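Local coordinates for regulator of polyketide synthase expression (Bifidobacterium adolescentis, PDB 3ONQ), which probably regulates polyketide synthase expression through a C-terminal PucR-type helix-turn-helix domain likely to bind DNA, at residues V109-T112 and A113-A117; A117-E120 and D121-L124; G89-G92 and T93-L96. All blocks are in the same frame, centred on the assembly; numbering follows the deposited sequence.

Interaction 1 (V109-T112 and A113-A117); sequences VTCT and AVMPA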
ATOM      1  N   VAL B 109     -26.508  14.450  11.039  1.00 28.66           N
ATOM      2  CA  VAL B 109     -26.730  15.610  11.898  1.00 31.13           C
ATOM      3  C   VAL B 109     -25.826  16.793  11.513  1.00 30.18           C
ATOM      4  O   VAL B 109     -26.265  17.943  11.477  1.00 28.53           O
ATOM      5  CB  VAL B 109     -26.544  15.244  13.387  1.00 32.88           C
ATOM      6  CG1 VAL B 109     -26.466  16.500  14.257  1.00 33.31           C
ATOM      7  CG2 VAL B 109     -27.672  14.331  13.839  1.00 31.89           C
ATOM      8  N   THR B 110     -24.568  16.519  11.204  1.00 30.26           N
ATOM      9  CA  THR B 110     -23.671  17.604  10.829  1.00 29.92           C
ATOM     10  C   THR B 110     -24.090  18.189   9.484  1.00 27.18           C
ATOM     11  O   THR B 110     -24.103  19.399   9.299  1.00 34.25           O
ATOM     12  CB  THR B 110     -22.208  17.147  10.756  1.00 28.72           C
ATOM     13  OG1 THR B 110     -21.811  16.647  12.034  1.00 31.08           O
ATOM     14  CG2 THR B 110     -21.312  18.314  10.384  1.00 27.61           C
ATOM     15  N   CYS B 111     -24.448  17.320   8.551  1.00 26.94           N
ATOM     16  CA  CYS B 111     -24.869  17.774   7.238  1.00 27.38           C
ATOM     17  C   CYS B 111     -26.109  18.666   7.351  1.00 35.22           C
ATOM     18  O   CYS B 111     -26.185  19.713   6.714  1.00 28.62           O
ATOM     19  CB  CYS B 111     -25.110  16.586   6.312  1.00 30.34           C
ATOM     20  SG  CYS B 111     -25.607  17.030   4.641  1.00 34.52           S
ATOM     21  N   THR B 112     -27.066  18.267   8.187  1.00 34.66           N
ATOM     22  CA  THR B 112     -28.261  19.071   8.385  1.00 28.09           C
ATOM     23  C   THR B 112     -27.928  20.435   8.964  1.00 33.29           C
ATOM     24  O   THR B 112     -28.495  21.443   8.549  1.00 34.21           O
ATOM     25  CB  THR B 112     -29.289  18.374   9.301  1.00 35.81           C
ATOM     26  OG1 THR B 112     -29.831  17.233   8.626  1.00 35.81           O
ATOM     27  CG2 THR B 112     -30.434  19.332   9.636  1.00 28.62           C
ATOM     28  N   ALA B 113     -27.008  20.456   9.924  1.00 27.26           N
ATOM     29  CA  ALA B 113     -26.629  21.688  10.606  1.00 31.59           C
ATOM     30  C   ALA B 113     -25.951  22.697   9.678  1.00 38.35           C
ATOM     31  O   ALA B 113     -26.107  23.905   9.865  1.00 38.29           O
ATOM     32  CB  ALA B 113     -25.728  21.383  11.814  1.00 24.56           C
ATOM     33  N   VAL B 114     -25.199  22.218   8.682  1.00 31.06           N
ATOM     34  CA  VAL B 114     -24.452  23.144   7.814  1.00 28.25           C
ATOM     35  C   VAL B 114     -25.097  23.402   6.455  1.00 29.63           C
ATOM     36  O   VAL B 114     -24.641  24.253   5.687  1.00 35.21           O
ATOM     37  CB  VAL B 114     -22.988  22.703   7.612  1.00 31.09           C
ATOM     38  CG1 VAL B 114     -22.306  22.535   8.964  1.00 25.08           C
ATOM     39  CG2 VAL B 114     -22.915  21.418   6.788  1.00 23.93           C
HETATM   40  N   MSE B 115     -26.166  22.677   6.156  1.00 29.32           N
HETATM   41  CA  MSE B 115     -26.796  22.802   4.846  1.00 36.55           C
HETATM   42  C   MSE B 115     -27.082  24.237   4.394  1.00 37.81           C
HETATM   43  O   MSE B 115     -26.880  24.561   3.226  1.00 43.10           O
HETATM   44  CB  MSE B 115     -28.069  21.972   4.779  1.00 40.78           C
HETATM   45  CG  MSE B 115     -27.798  20.530   4.476  1.00 48.60           C
HETATM   46 SE   MSE B 115     -29.397  19.627   3.867  0.78 83.83          SE
HETATM   47  CE  MSE B 115     -29.942  20.902   2.501  1.00 41.88           C
ATOM     48  N   PRO B 116     -27.555  25.095   5.309  1.00 42.97           N
ATOM     49  CA  PRO B 116     -27.902  26.466   4.919  1.00 48.95           C
ATOM     50  C   PRO B 116     -26.700  27.256   4.399  1.00 49.84           C
ATOM     51  O   PRO B 116     -26.884  28.202   3.637  1.00 50.49           O
ATOM     52  CB  PRO B 116     -28.417  27.082   6.227  1.00 52.48           C
ATOM     53  CG  PRO B 116     -28.860  25.927   7.043  1.00 49.73           C
ATOM     54  CD  PRO B 116     -27.904  24.823   6.714  1.00 47.43           C
ATOM     55  N   ALA B 117     -25.492  26.875   4.799  1.00 45.73           N
ATOM     56  CA  ALA B 117     -24.298  27.570   4.329  1.00 44.18           C
ATOM     57  C   ALA B 117     -23.864  27.144   2.924  1.00 41.35           C
ATOM     58  O   ALA B 117     -22.836  27.615   2.422  1.00 42.42           O
ATOM     59  CB  ALA B 117     -23.154  27.376   5.307  1.00 42.00           C
TER

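Interaction 2 (A117-E120 and D121-L124); sequences AFSE and DEPL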
ATOM      1  N   ALA B 117     -25.492  26.875   4.799  1.00 45.73           N
ATOM      2  CA  ALA B 117     -24.298  27.570   4.329  1.00 44.18           C
ATOM      3  C   ALA B 117     -23.864  27.144   2.924  1.00 41.35           C
ATOM      4  O   ALA B 117     -22.836  27.615   2.422  1.00 42.42           O
ATOM      5  CB  ALA B 117     -23.154  27.376   5.307  1.00 42.00           C
ATOM      6  N   PHE B 118     -24.627  26.252   2.296  1.00 36.13           N
ATOM      7  CA  PHE B 118     -24.292  25.784   0.946  1.00 40.75           C
ATOM      8  C   PHE B 118     -25.412  26.151  -0.017  1.00 43.12           C
ATOM      9  O   PHE B 118     -26.591  26.035   0.317  1.00 41.31           O
ATOM     10  CB  PHE B 118     -24.061  24.261   0.898  1.00 32.49           C
ATOM     11  CG  PHE B 118     -22.782  23.815   1.540  1.00 30.15           C
ATOM     12  CD1 PHE B 118     -21.593  23.816   0.828  1.00 29.39           C
ATOM     13  CD2 PHE B 118     -22.769  23.381   2.865  1.00 31.04           C
ATOM     14  CE1 PHE B 118     -20.396  23.408   1.434  1.00 28.80           C
ATOM     15  CE2 PHE B 118     -21.592  22.972   3.473  1.00 30.10           C
ATOM     16  CZ  PHE B 118     -20.402  22.981   2.747  1.00 31.18           C
ATOM     17  N   SER B 119     -25.040  26.582  -1.214  1.00 39.13           N
ATOM     18  CA  SER B 119     -26.023  26.985  -2.208  1.00 39.70           C
ATOM     19  C   SER B 119     -27.030  25.883  -2.503  1.00 42.37           C
ATOM     20  O   SER B 119     -26.662  24.727  -2.720  1.00 36.63           O
ATOM     21  CB  SER B 119     -25.340  27.420  -3.503  1.00 39.24           C
ATOM     22  OG  SER B 119     -26.292  27.488  -4.544  1.00 45.28           O
ATOM     23  N   GLU B 120     -28.304  26.261  -2.512  1.00 44.68           N
ATOM     24  CA  GLU B 120     -29.392  25.357  -2.853  1.00 51.12           C
ATOM     25  C   GLU B 120     -29.395  25.048  -4.346  1.00 44.86           C
ATOM     26  O   GLU B 120     -30.051  24.105  -4.789  1.00 47.23           O
ATOM     27  CB  GLU B 120     -30.743  25.981  -2.465  1.00 67.37           C
ATOM     28  CG  GLU B 120     -30.938  26.227  -0.968  1.00 81.21           C
ATOM     29  CD  GLU B 120     -31.367  24.976  -0.213  1.00 93.74           C
ATOM     30  OE1 GLU B 120     -32.156  24.180  -0.771  1.00 96.14           O
ATOM     31  OE2 GLU B 120     -30.912  24.788   0.938  1.00 98.24           O
ATOM     32  N   ASP B 121     -28.669  25.848  -5.121  1.00 40.64           N
ATOM     33  CA  ASP B 121     -28.694  25.736  -6.583  1.00 45.62           C
ATOM     34  C   ASP B 121     -27.553  24.873  -7.099  1.00 45.44           C
ATOM     35  O   ASP B 121     -27.391  24.704  -8.307  1.00 41.37           O
ATOM     36  CB  ASP B 121     -28.599  27.118  -7.242  1.00 48.89           C
ATOM     37  CG  ASP B 121     -29.758  28.031  -6.873  1.00 55.97           C
ATOM     38  OD1 ASP B 121     -30.915  27.559  -6.857  1.00 53.04           O
ATOM     39  OD2 ASP B 121     -29.505  29.226  -6.601  1.00 60.60           O
ATOM     40  N   GLU B 122     -26.756  24.345  -6.175  1.00 43.22           N
ATOM     41  CA  GLU B 122     -25.606  23.523  -6.521  1.00 34.22           C
ATOM     42  C   GLU B 122     -25.629  22.213  -5.727  1.00 33.69           C
ATOM     43  O   GLU B 122     -26.211  22.137  -4.652  1.00 33.87           O
ATOM     44  CB  GLU B 122     -24.302  24.280  -6.242  1.00 30.52           C
ATOM     45  CG  GLU B 122     -24.236  25.683  -6.852  1.00 33.71           C
ATOM     46  CD  GLU B 122     -24.316  25.673  -8.375  1.00 43.65           C
ATOM     47  OE1 GLU B 122     -24.005  24.626  -8.989  1.00 35.93           O
ATOM     48  OE2 GLU B 122     -24.690  26.719  -8.955  1.00 50.86           O
ATOM     49  N   PRO B 123     -24.995  21.171  -6.267  1.00 31.57           N
ATOM     50  CA  PRO B 123     -24.925  19.879  -5.585  1.00 36.87           C
ATOM     51  C   PRO B 123     -24.214  19.962  -4.239  1.00 27.00           C
ATOM     52  O   PRO B 123     -23.372  20.831  -4.006  1.00 28.22           O
ATOM     53  CB  PRO B 123     -24.111  19.026  -6.561  1.00 45.62           C
ATOM     54  CG  PRO B 123     -24.402  19.640  -7.893  1.00 49.41           C
ATOM     55  CD  PRO B 123     -24.416  21.111  -7.618  1.00 41.16           C
ATOM     56  N   LEU B 124     -24.589  19.048  -3.356  1.00 31.84           N
ATOM     57  CA  LEU B 124     -24.030  18.927  -2.030  1.00 27.25           C
ATOM     58  C   LEU B 124     -23.788  17.433  -1.842  1.00 32.06           C
ATOM     59  O   LEU B 124     -24.649  16.622  -2.196  1.00 27.50           O
ATOM     60  CB  LEU B 124     -25.052  19.435  -1.012  1.00 33.14           C
ATOM     61  CG  LEU B 124     -24.780  19.281   0.477  1.00 32.14           C
ATOM     62  CD1 LEU B 124     -23.647  20.201   0.901  1.00 38.32           C
ATOM     63  CD2 LEU B 124     -26.032  19.580   1.282  1.00 42.22           C
TER
HETATM   64  O   HOH W   1     -23.946  23.208  -2.824  1.00 32.30           O

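Interaction 3 (G89-G92 and T93-L96); sequences GTYG and TFLL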
ATOM      1  N   GLY B  89     -11.154  23.282   3.108  1.00 32.34           N
ATOM      2  CA  GLY B  89     -10.371  23.739   1.970  1.00 33.73           C
ATOM      3  C   GLY B  89     -11.242  23.957   0.749  1.00 34.11           C
ATOM      4  O   GLY B  89     -12.391  23.526   0.708  1.00 33.72           O
ATOM      5  N   THR B  90     -10.705  24.627  -0.256  1.00 31.93           N
ATOM      6  CA  THR B  90     -11.485  24.898  -1.451  1.00 39.01           C
ATOM      7  C   THR B  90     -10.910  24.163  -2.638  1.00 38.47           C
ATOM      8  O   THR B  90      -9.712  23.871  -2.694  1.00 37.14           O
ATOM      9  CB  THR B  90     -11.548  26.392  -1.774  1.00 41.63           C
ATOM     10  OG1 THR B  90     -10.225  26.868  -2.026  1.00 43.56           O
ATOM     11  CG2 THR B  90     -12.140  27.157  -0.604  1.00 41.30           C
ATOM     12  N   TYR B  91     -11.780  23.846  -3.585  1.00 35.09           N
ATOM     13  CA  TYR B  91     -11.349  23.165  -4.786  1.00 32.43           C
ATOM     14  C   TYR B  91     -12.221  23.628  -5.934  1.00 37.19           C
ATOM     15  O   TYR B  91     -13.386  23.252  -6.033  1.00 34.20           O
ATOM     16  CB  TYR B  91     -11.434  21.660  -4.585  1.00 30.91           C
ATOM     17  CG  TYR B  91     -11.028  20.886  -5.796  1.00 32.82           C
ATOM     18  CD1 TYR B  91      -9.692  20.633  -6.061  1.00 34.59           C
ATOM     19  CD2 TYR B  91     -11.983  20.430  -6.696  1.00 35.27           C
ATOM     20  CE1 TYR B  91      -9.317  19.924  -7.191  1.00 33.66           C
ATOM     21  CE2 TYR B  91     -11.623  19.723  -7.810  1.00 38.54           C
ATOM     22  CZ  TYR B  91     -10.292  19.472  -8.057  1.00 36.02           C
ATOM     23  OH  TYR B  91      -9.943  18.762  -9.181  1.00 45.16           O
ATOM     24  N   GLY B  92     -11.659  24.468  -6.796  1.00 39.32           N
ATOM     25  CA  GLY B  92     -12.462  25.128  -7.805  1.00 33.17           C
ATOM     26  C   GLY B  92     -13.487  26.001  -7.105  1.00 34.44           C
ATOM     27  O   GLY B  92     -13.145  26.773  -6.212  1.00 38.40           O
ATOM     28  N   THR B  93     -14.746  25.867  -7.497  1.00 31.98           N
ATOM     29  CA  THR B  93     -15.830  26.591  -6.849  1.00 33.87           C
ATOM     30  C   THR B  93     -16.317  25.902  -5.564  1.00 32.71           C
ATOM     31  O   THR B  93     -17.148  26.457  -4.836  1.00 32.27           O
ATOM     32  CB  THR B  93     -17.036  26.666  -7.779  1.00 34.74           C
ATOM     33  OG1 THR B  93     -17.409  25.331  -8.142  1.00 37.49           O
ATOM     34  CG2 THR B  93     -16.695  27.447  -9.036  1.00 39.30           C
ATOM     35  N   PHE B  94     -15.822  24.694  -5.294  1.00 27.24           N
ATOM     36  CA  PHE B  94     -16.318  23.904  -4.158  1.00 25.76           C
ATOM     37  C   PHE B  94     -15.578  24.196  -2.851  1.00 29.69           C
ATOM     38  O   PHE B  94     -14.376  24.441  -2.853  1.00 31.11           O
ATOM     39  CB  PHE B  94     -16.192  22.409  -4.446  1.00 26.48           C
ATOM     40  CG  PHE B  94     -16.837  21.984  -5.725  1.00 30.91           C
ATOM     41  CD1 PHE B  94     -18.172  22.250  -5.962  1.00 34.43           C
ATOM     42  CD2 PHE B  94     -16.111  21.299  -6.682  1.00 33.25           C
ATOM     43  CE1 PHE B  94     -18.764  21.854  -7.139  1.00 35.22           C
ATOM     44  CE2 PHE B  94     -16.703  20.902  -7.859  1.00 32.46           C
ATOM     45  CZ  PHE B  94     -18.025  21.184  -8.087  1.00 26.74           C
ATOM     46  N   LEU B  95     -16.311  24.156  -1.741  1.00 29.80           N
ATOM     47  CA  LEU B  95     -15.709  24.118  -0.412  1.00 28.62           C
ATOM     48  C   LEU B  95     -15.891  22.705   0.128  1.00 29.55           C
ATOM     49  O   LEU B  95     -17.000  22.173   0.109  1.00 29.36           O
ATOM     50  CB  LEU B  95     -16.379  25.133   0.519  1.00 26.75           C
ATOM     51  CG  LEU B  95     -15.836  25.240   1.948  1.00 33.55           C
ATOM     52  CD1 LEU B  95     -15.956  26.653   2.459  1.00 37.92           C
ATOM     53  CD2 LEU B  95     -16.549  24.261   2.899  1.00 34.62           C
ATOM     54  N   LEU B  96     -14.802  22.090   0.582  1.00 23.96           N
ATOM     55  CA  LEU B  96     -14.863  20.754   1.175  1.00 24.83           C
ATOM     56  C   LEU B  96     -14.456  20.846   2.633  1.00 26.70           C
ATOM     57  O   LEU B  96     -13.511  21.554   2.972  1.00 25.64           O
ATOM     58  CB  LEU B  96     -13.939  19.767   0.450  1.00 26.76           C
ATOM     59  CG  LEU B  96     -14.418  19.107  -0.844  1.00 30.30           C
ATOM     60  CD1 LEU B  96     -14.900  20.131  -1.830  1.00 26.83           C
ATOM     61  CD2 LEU B  96     -13.308  18.249  -1.454  1.00 33.94           C
TER

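Interaction 1 (V109-T112 and A113-A117)
Val114 packs its two methyls against Thr110 O, one turn back on helix 107-114. This helix lies on the sheet of an alpha-beta-alpha sandwich, and here it gives way to a 3-10 turn. Both methyls of Val114 lie on one side of Thr110 O, CG1 at 3.6 Å and CG2 at 3.4 Å. With a chi1 of -55°, CG2 stands between the backbone N and the carbonyl carbon, and CG1 beside the N. The same oxygen accepts the Val114 N-H at 3.1 Å. Ala113 N likewise donates to Val109 O at 3.0 Å. The next step is less regular. Met115 N makes at most a weak bond to Cys111 O, whose modelled place is doubtful.

Val114 and Cys111 both touch Ile59 of strand 55-61. Val114 also reaches helix 67-80, where Ala113 rests on Ala77. Thr110 OG1 is hydrogen-bonded to Thr106 O, just before the start of the helix.

Cys111 is on the last turn of the helix, and Met115, a selenomethionine, opens the 3-10 segment that follows. With SG opposite its backbone N and beside the carbonyl carbon (chi1 -179°), the thiol points toward the C-terminal end, where Met115 lies. Cys111 SG is 4.1 Å from Met115 CG, an apolar contact. The value is approximate, because Met115 CG is modelled too close to Cys111 O. Around Met115 lie Arg158 and Leu124.

Pro116 then breaks the pattern. Having no N-H, it cannot continue the helical series to Thr112 O. The chain tightens instead into a 3-10 turn, with Ala117 N bonded to Val114 O at 2.9 Å. In place of an amide hydrogen, Pro116 presents its ring carbon CD to Thr112 O, at 3.9 Å.

Interaction 2 (A117-E120 and D121-L124)
Phe118 lays one face of its ring over the CD1 methyl of Leu124. Leu124 CD1 is 4.0 Å from the centroid of the Phe118 ring and 21° off the ring normal, a CH-pi contact over the face. The methyl is displaced toward the rim, on the side of the ring attachment. Its nearest ring atoms are Phe118 CG and Phe118 CD2, each 3.8 Å from Leu124 CD1. The two side chains cross at about a right angle. The contact is made by the CD1 branch of Leu124. Both residues are buried. Phe118 also meets Thr70 and Ile74 of helix 67-80, and Leu124 meets Met115 and Pro159.

Between them the chain reverses in a type I beta turn from Ser119 to Glu122. The turn carries an ST turn on its first residue. Ser119 OG accepts the Asp121 N-H at 2.9 Å, with an N-H...O angle of 150°. The hydroxyl is placed for this by a chi1 of 166°, which sends OG forward beside the carbonyl carbon. The same oxygen lies 3.6 Å from Glu122 CG, whose bent chain passes close by.

The backbone bond that closes the turn, Glu122 N to Ser119 O at 3.5 Å, is weak. That carbonyl has other partners. A water lies 3.1 Å from Ser119 O and 2.7 Å from Pro123 O. It can donate to either, but it has more acceptors in reach than protons. Arg158 NH1 also bonds Ser119 O, and Glu120 forms a long, weak ion pair with the same arginine.

The Ser119 hydroxyl thus adds a shorter bond to the turn than its own backbone closure does. Ser119 O is shared among a weakly bound amide, water and guanidinium, and the nearby positive charge would probably polarise it further.

Interaction 3 (G89-G92 and T93-L96)
Tyr91 and Phe94 are the hydrogen-bonded pair next to the turn of a beta hairpin. Strands 86-91 and 94-100 form it, at the edge of the mixed sheet of the alpha-beta-alpha sandwich. Gly92 and Thr93 make the two-residue connection of a type II' turn. Gly92 has a phi of 62°, a region that favours glycine.

Backbone hydrogen bonds hold the ladder. At the open end Gly89 N donates to Leu96 O at 2.9 Å, and Leu96 N returns a bond to Gly89 O at 2.8 Å. Both are nearly straight. At the turn Tyr91 N donates to Phe94 O at 2.8 Å. The reverse bond, Phe94 N to Tyr91 O at 2.9 Å, is bent, with the donor 51° out of the carbonyl plane. Thr90 and Leu95 are the non-hydrogen-bonded pair between these two.

Two CA-H...O contacts lie between them: Thr90 CA to Phe94 O at 3.2 Å and Leu95 CA to Gly89 O at 3.6 Å. Phe94 O therefore takes both the Tyr91 amide and a CA-H.

Apolar packing splits by face of the sheet. Thr90 and Leu95 lie on the face that meets helix 67-80, and Leu95 also touches Phe118. Tyr91, Phe94 and Leu96 lie on the other face, against helix 132-149; Tyr91 and Leu96 also reach helix 21-33. The two rings meet by one atom each: Phe94 CD2 comes to the edge of the Tyr91 ring, near its plane, 4.2 Å from Tyr91 CD2. With a chi1 of -54°, Phe94 CG sits beside its own backbone N. This carries the ring back toward the turn, and Phe94 CD2 passes 3.4 Å from Tyr91 O. Thr93 OG1 stands above one face of the Phe94 ring, offset toward the rim.

The three contacts follow the chain in series through the alpha-beta-alpha sandwich. Interaction 3 closes the edge hairpin, and interaction 1 ends the helix that comes after it. Interaction 2 takes the chain from there toward strand 124-131. Interactions 1 and 2 share Ala117, and their centres are about 11 Å apart. They pack through Leu124 CD2, 3.8 Å from Met115 CG. Interactions 2 and 3 have centres about 12 Å apart and meet where Phe118 CE1 lies 3.8 Å from Leu95 O. Interactions 1 and 3 do not touch; their nearest atoms are about 7 Å apart. Segment 117-124 thus bridges the helix end and the hairpin.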